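Local coordinates for transposon Tn7 transposition protein TnsA (Escherichia coli, PDB 1T0F) that carries out the 5'-strand DNA breakage of Tn7 transposition and, together with TnsB, forms the transposase, at residues Q26-D31 and V79-E84. Sequence-based numbering, arbitrary orientation.
Sequences QGHGKD and VLDIRE
Asp81 and Arg83, alternate residues of strand 79-87, turn their side chains toward the glycine-rich loop 26-31, while Ile82 between them packs on helix 64-75. The tight point is a single direct hydrogen bond: Gly29 N reaches OD2 of the buried Asp81 at 2.8 Å and 169°, nearly straight, although from above the carboxylate plane. With CG anti to its backbone N (chi1 -165°), Asp81 projects OD2 to the loop; OD1 receives a weak bond from Ile82 N, and a water lies 2.7 Å from both Asp81 OD1 and Gly29 O. Replacing Asp81 with an alanine would probably weaken the loop's link to the strand, since the Gly29 bond and the carboxylate's water bridges would go. On the looser side the exposed His28 ring lies obliquely over one guanidinium face of Arg83, planes 43° apart, with CE1 3.2 Å from NH1. One water joins His28 ND1 (2.8 Å) to Asp81 OD2; another links Gly27 O (2.7 Å) to Arg83 NH1 (2.9 Å). Arg83 NH2 pairs with Asp121 of strand 115-122, whereas its NE stays 3.8 Å from Asp81 OD2, a long, purely electrostatic pairing. Such chemistry implies a hydrated polar seam beside strand 79-87, outermost within this chain in the PDDEXK-type nuclease sheet, where Arg83 probably helps offset two carboxylates.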
ATOM      1  N   GLN A  26      10.202   5.156  12.667  1.00 30.09           N
ATOM      2  CA  GLN A  26       9.778   5.108  14.067  1.00 31.37           C
ATOM      3  C   GLN A  26       8.413   5.742  14.284  1.00 28.63           C
ATOM      4  O   GLN A  26       7.917   6.489  13.442  1.00 27.45           O
ATOM      5  CB  GLN A  26      10.791   5.822  14.966  1.00 33.78           C
ATOM      6  CG  GLN A  26      12.175   5.209  14.972  1.00 40.00           C
ATOM      7  CD  GLN A  26      13.145   6.008  15.820  1.00 42.47           C
ATOM      8  OE1 GLN A  26      13.009   6.072  17.041  1.00 44.19           O
ATOM      9  NE2 GLN A  26      14.126   6.632  15.174  1.00 44.36           N
ATOM     10  N   GLY A  27       7.816   5.438  15.431  1.00 29.77           N
ATOM     11  CA  GLY A  27       6.517   5.993  15.758  1.00 29.33           C
ATOM     12  C   GLY A  27       5.360   5.111  15.340  1.00 30.09           C
ATOM     13  O   GLY A  27       5.528   4.157  14.584  1.00 28.99           O
ATOM     14  N   HIS A  28       4.175   5.438  15.841  1.00 30.94           N
ATOM     15  CA  HIS A  28       2.967   4.687  15.530  1.00 31.19           C
ATOM     16  C   HIS A  28       1.873   5.680  15.203  1.00 32.12           C
ATOM     17  O   HIS A  28       1.932   6.839  15.623  1.00 31.13           O
ATOM     18  CB  HIS A  28       2.543   3.847  16.731  1.00 31.87           C
ATOM     19  CG  HIS A  28       3.513   2.766  17.085  1.00 35.26           C
ATOM     20  ND1 HIS A  28       3.419   1.486  16.580  1.00 36.38           N
ATOM     21  CD2 HIS A  28       4.608   2.776  17.882  1.00 34.96           C
ATOM     22  CE1 HIS A  28       4.413   0.755  17.051  1.00 36.55           C
ATOM     23  NE2 HIS A  28       5.149   1.515  17.843  1.00 37.28           N
ATOM     24  N   GLY A  29       0.879   5.226  14.450  1.00 30.38           N
ATOM     25  CA  GLY A  29      -0.223   6.093  14.090  1.00 31.54           C
ATOM     26  C   GLY A  29       0.190   7.421  13.491  1.00 32.06           C
ATOM     27  O   GLY A  29       0.969   7.474  12.547  1.00 29.67           O
ATOM     28  N   LYS A  30      -0.329   8.508  14.049  1.00 31.12           N
ATOM     29  CA  LYS A  30      -0.034   9.831  13.532  1.00 32.68           C
ATOM     30  C   LYS A  30       1.432  10.242  13.664  1.00 31.73           C
ATOM     31  O   LYS A  30       1.883  11.148  12.964  1.00 33.09           O
ATOM     32  CB  LYS A  30      -0.941  10.861  14.220  1.00 35.28           C
ATOM     33  CG  LYS A  30      -0.895  12.246  13.604  1.00 38.09           C
ATOM     34  CD  LYS A  30      -2.288  12.857  13.516  1.00 41.56           C
ATOM     35  CE  LYS A  30      -2.233  14.283  12.984  1.00 41.69           C
ATOM     36  NZ  LYS A  30      -1.573  14.371  11.647  1.00 46.34           N
ATOM     37  N   ASP A  31       2.171   9.571  14.543  1.00 31.69           N
ATOM     38  CA  ASP A  31       3.584   9.887  14.771  1.00 34.34           C
ATOM     39  C   ASP A  31       4.562   9.164  13.847  1.00 31.91           C
ATOM     40  O   ASP A  31       5.753   9.477  13.830  1.00 30.39           O
ATOM     41  CB  ASP A  31       3.969   9.565  16.217  1.00 39.55           C
ATOM     42  CG  ASP A  31       3.086  10.269  17.223  1.00 45.37           C
ATOM     43  OD1 ASP A  31       3.006  11.516  17.174  1.00 49.47           O
ATOM     44  OD2 ASP A  31       2.473   9.575  18.065  1.00 48.27           O
ATOM     45  N   VAL A  79      -8.526  -2.785  10.813  1.00 25.12           N
ATOM     46  CA  VAL A  79      -7.189  -2.196  10.731  1.00 24.15           C
ATOM     47  C   VAL A  79      -7.075  -0.994  11.658  1.00 23.87           C
ATOM     48  O   VAL A  79      -7.901  -0.072  11.621  1.00 25.13           O
ATOM     49  CB  VAL A  79      -6.846  -1.786   9.280  1.00 22.46           C
ATOM     50  CG1 VAL A  79      -5.559  -0.967   9.239  1.00 20.41           C
ATOM     51  CG2 VAL A  79      -6.684  -3.040   8.432  1.00 23.22           C
ATOM     52  N   LEU A  80      -6.048  -1.017  12.501  1.00 22.85           N
ATOM     53  CA  LEU A  80      -5.807   0.055  13.461  1.00 22.84           C
ATOM     54  C   LEU A  80      -4.724   1.017  12.978  1.00 23.24           C
ATOM     55  O   LEU A  80      -4.854   2.237  13.116  1.00 21.81           O
ATOM     56  CB  LEU A  80      -5.389  -0.539  14.805  1.00 23.69           C
ATOM     57  CG  LEU A  80      -5.140   0.432  15.957  1.00 28.47           C
ATOM     58  CD1 LEU A  80      -6.427   1.178  16.308  1.00 28.68           C
ATOM     59  CD2 LEU A  80      -4.639  -0.352  17.161  1.00 31.85           C
ATOM     60  N   ASP A  81      -3.649   0.467  12.424  1.00 22.55           N
ATOM     61  CA  ASP A  81      -2.553   1.297  11.932  1.00 21.31           C
ATOM     62  C   ASP A  81      -1.989   0.711  10.643  1.00 21.24           C
ATOM     63  O   ASP A  81      -2.042  -0.499  10.419  1.00 21.02           O
ATOM     64  CB  ASP A  81      -1.443   1.395  12.989  1.00 22.97           C
ATOM     65  CG  ASP A  81      -0.445   2.519  12.698  1.00 27.36           C
ATOM     66  OD1 ASP A  81      -0.687   3.323  11.768  1.00 25.73           O
ATOM     67  OD2 ASP A  81       0.581   2.608  13.413  1.00 29.48           O
ATOM     68  N   ILE A  82      -1.481   1.591   9.792  1.00 18.42           N
ATOM     69  CA  ILE A  82      -0.874   1.198   8.526  1.00 19.60           C
ATOM     70  C   ILE A  82       0.439   1.967   8.464  1.00 18.94           C
ATOM     71  O   ILE A  82       0.436   3.196   8.396  1.00 19.62           O
ATOM     72  CB  ILE A  82      -1.742   1.608   7.318  1.00 19.06           C
ATOM     73  CG1 ILE A  82      -3.055   0.811   7.318  1.00 19.66           C
ATOM     74  CG2 ILE A  82      -0.974   1.355   6.010  1.00 19.94           C
ATOM     75  CD1 ILE A  82      -4.074   1.313   6.295  1.00 22.70           C
ATOM     76  N   ARG A  83       1.550   1.242   8.520  1.00 17.75           N
ATOM     77  CA  ARG A  83       2.867   1.859   8.460  1.00 17.85           C
ATOM     78  C   ARG A  83       3.557   1.456   7.156  1.00 16.92           C
ATOM     79  O   ARG A  83       4.111   0.369   7.048  1.00 17.17           O
ATOM     80  CB  ARG A  83       3.690   1.439   9.683  1.00 18.36           C
ATOM     81  CG  ARG A  83       3.294   2.208  10.967  1.00 20.02           C
ATOM     82  CD  ARG A  83       4.049   1.730  12.212  1.00 20.18           C
ATOM     83  NE  ARG A  83       3.602   0.417  12.686  1.00 19.68           N
ATOM     84  CZ  ARG A  83       4.265  -0.329  13.567  1.00 21.69           C
ATOM     85  NH1 ARG A  83       5.413   0.098  14.071  1.00 24.10           N
ATOM     86  NH2 ARG A  83       3.776  -1.494  13.967  1.00 24.14           N
ATOM     87  N   GLU A  84       3.504   2.349   6.173  1.00 19.00           N
ATOM     88  CA  GLU A  84       4.082   2.094   4.852  1.00 19.05           C
ATOM     89  C   GLU A  84       5.584   2.341   4.805  1.00 21.89           C
ATOM     90  O   GLU A  84       6.122   3.115   5.601  1.00 20.82           O
ATOM     91  CB  GLU A  84       3.393   2.962   3.788  1.00 18.23           C
ATOM     92  CG  GLU A  84       3.798   4.447   3.761  1.00 18.14           C
ATOM     93  CD  GLU A  84       3.020   5.328   4.742  1.00 22.11           C
ATOM     94  OE1 GLU A  84       2.408   4.800   5.697  1.00 22.02           O
ATOM     95  OE2 GLU A  84       3.036   6.565   4.561  1.00 23.17           O
TER
HETATM   96  O   HOH W   1       7.319   2.321  13.881  1.00 26.50           O
HETATM   97  O   HOH W   2       1.134   0.814  15.199  1.00 27.43           O
HETATM   98  O   HOH W   3       0.970   5.249  10.966  1.00 28.10           O